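Local coordinates for protein beta-catenin homolog sys-1 (Caenorhabditis elegans, PDB 3C2G) that acts as a beta-catenin-type transcription coregulator of the Wnt asymmetry pathway, binding the TCF factor POP-1 directly through an elongated, all-helical armadillo domain, at residues T386-P389 with K390-R393. Sequence-based numbering, arbitrary orientation.
Sequences TDAP and KRNR
Asp387 and Arg391 mark the first turn of helix 388-409: Arg391 N donates to Asp387 O at 3.1 Å, nearly straight (162°), with the donor in the carbonyl plane. Two further i to i+4 bonds follow, Asn392 N to Ala388 O (3.1 Å) and Arg393 N to Pro389 O (3.2 Å), the latter bent (140°). Asp387 occupies the N-cap position, yet its carboxylate makes no capping bond; instead OD2 lies 3.2 Å from Lys390 CB. Pro389, lacking an N-H, fits this first turn, where no backbone donor is required. The Arg391 side chain runs back toward the start of the helix, bending at chi3 (65°) to lay the guanidinium over Ala388, with NH2 4.0 Å from Ala388 CB. Thr386 O lies at the edge of that group, in its plane, and accepts a weak bond from NH1 (3.3 Å), which also bonds Leu385 O. A leucine in place of Arg391 would probably leave these pre-helix carbonyls without their side-chain donor and the incoming loop less tightly tied. NE reaches Thr454 OG1, and Asn392 OD1 accepts from Gly456 N, fixing this turn against the loop before helix 457-472, while Lys390 and Arg393 form salt bridges with Asp339 and Glu340 of helix 339-352.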
ATOM      1  N   THR A 386      16.966  -3.090 -17.223  1.00 64.00           N
ATOM      2  CA  THR A 386      17.613  -4.351 -16.842  1.00 63.63           C
ATOM      3  C   THR A 386      17.141  -4.910 -15.500  1.00 63.12           C
ATOM      4  O   THR A 386      16.805  -6.094 -15.404  1.00 62.99           O
ATOM      5  CB  THR A 386      19.168  -4.244 -16.874  1.00 63.91           C
ATOM      6  OG1 THR A 386      19.599  -3.100 -16.120  1.00 63.42           O
ATOM      7  CG2 THR A 386      19.669  -4.123 -18.313  1.00 63.80           C
ATOM      8  N   ASP A 387      17.115  -4.066 -14.472  1.00 62.31           N
ATOM      9  CA  ASP A 387      16.642  -4.491 -13.159  1.00 61.97           C
ATOM     10  C   ASP A 387      15.136  -4.718 -13.171  1.00 61.08           C
ATOM     11  O   ASP A 387      14.371  -3.854 -13.602  1.00 60.80           O
ATOM     12  CB  ASP A 387      17.045  -3.506 -12.054  1.00 62.65           C
ATOM     13  CG  ASP A 387      17.041  -2.048 -12.517  1.00 66.17           C
ATOM     14  OD1 ASP A 387      17.185  -1.781 -13.740  1.00 68.70           O
ATOM     15  OD2 ASP A 387      16.915  -1.161 -11.639  1.00 67.73           O
ATOM     16  N   ALA A 388      14.731  -5.898 -12.707  1.00 59.85           N
ATOM     17  CA  ALA A 388      13.327  -6.295 -12.673  1.00 58.49           C
ATOM     18  C   ALA A 388      12.442  -5.407 -11.779  1.00 57.53           C
ATOM     19  O   ALA A 388      11.312  -5.106 -12.160  1.00 57.51           O
ATOM     20  CB  ALA A 388      13.193  -7.770 -12.275  1.00 58.39           C
ATOM     21  N   PRO A 389      12.938  -5.001 -10.588  1.00 56.43           N
ATOM     22  CA  PRO A 389      12.108  -4.149  -9.720  1.00 55.20           C
ATOM     23  C   PRO A 389      11.716  -2.818 -10.367  1.00 53.30           C
ATOM     24  O   PRO A 389      10.559  -2.408 -10.277  1.00 52.88           O
ATOM     25  CB  PRO A 389      13.009  -3.902  -8.500  1.00 55.24           C
ATOM     26  CG  PRO A 389      13.981  -5.027  -8.511  1.00 56.00           C
ATOM     27  CD  PRO A 389      14.237  -5.305  -9.957  1.00 56.34           C
ATOM     28  N   LYS A 390      12.678  -2.170 -11.015  1.00 51.38           N
ATOM     29  CA  LYS A 390      12.472  -0.871 -11.649  1.00 50.13           C
ATOM     30  C   LYS A 390      11.610  -0.968 -12.923  1.00 48.51           C
ATOM     31  O   LYS A 390      10.768  -0.103 -13.163  1.00 48.00           O
ATOM     32  CB  LYS A 390      13.830  -0.184 -11.893  1.00 50.42           C
ATOM     33  CG  LYS A 390      13.901   0.834 -13.037  1.00 52.95           C
ATOM     34  CD  LYS A 390      13.599   2.278 -12.612  1.00 55.76           C
ATOM     35  CE  LYS A 390      14.275   3.272 -13.585  1.00 57.27           C
ATOM     36  NZ  LYS A 390      13.613   4.614 -13.687  1.00 56.87           N
ATOM     37  N   ARG A 391      11.809  -2.025 -13.712  1.00 46.47           N
ATOM     38  CA  ARG A 391      10.989  -2.283 -14.898  1.00 44.93           C
ATOM     39  C   ARG A 391       9.524  -2.495 -14.525  1.00 43.24           C
ATOM     40  O   ARG A 391       8.631  -1.979 -15.192  1.00 41.74           O
ATOM     41  CB  ARG A 391      11.514  -3.481 -15.686  1.00 44.58           C
ATOM     42  CG  ARG A 391      10.849  -3.686 -17.042  1.00 46.36           C
ATOM     43  CD  ARG A 391      11.561  -4.737 -17.891  1.00 47.28           C
ATOM     44  NE  ARG A 391      11.483  -6.068 -17.285  1.00 54.44           N
ATOM     45  CZ  ARG A 391      12.508  -6.715 -16.731  1.00 55.48           C
ATOM     46  NH1 ARG A 391      13.722  -6.173 -16.710  1.00 55.84           N
ATOM     47  NH2 ARG A 391      12.316  -7.914 -16.200  1.00 56.70           N
ATOM     48  N   ASN A 392       9.268  -3.236 -13.454  1.00 42.08           N
ATOM     49  CA  ASN A 392       7.892  -3.381 -13.009  1.00 41.69           C
ATOM     50  C   ASN A 392       7.274  -2.050 -12.541  1.00 41.09           C
ATOM     51  O   ASN A 392       6.084  -1.816 -12.728  1.00 40.93           O
ATOM     52  CB  ASN A 392       7.746  -4.468 -11.945  1.00 41.03           C
ATOM     53  CG  ASN A 392       6.303  -4.944 -11.796  1.00 41.85           C
ATOM     54  OD1 ASN A 392       5.762  -5.618 -12.671  1.00 41.95           O
ATOM     55  ND2 ASN A 392       5.676  -4.582 -10.692  1.00 43.29           N
ATOM     56  N   ARG A 393       8.091  -1.175 -11.961  1.00 40.55           N
ATOM     57  CA  ARG A 393       7.603   0.112 -11.469  1.00 40.54           C
ATOM     58  C   ARG A 393       7.157   1.026 -12.621  1.00 39.39           C
ATOM     59  O   ARG A 393       6.066   1.600 -12.584  1.00 38.81           O
ATOM     60  CB  ARG A 393       8.657   0.811 -10.594  1.00 40.93           C
ATOM     61  CG  ARG A 393       8.091   1.517  -9.366  1.00 43.63           C
ATOM     62  CD  ARG A 393       7.346   0.494  -8.503  1.00 50.66           C
ATOM     63  NE  ARG A 393       6.933   0.976  -7.179  1.00 53.16           N
ATOM     64  CZ  ARG A 393       6.179   0.271  -6.334  1.00 54.67           C
ATOM     65  NH1 ARG A 393       5.741  -0.945  -6.659  1.00 52.52           N
ATOM     66  NH2 ARG A 393       5.850   0.789  -5.159  1.00 56.92           N
TER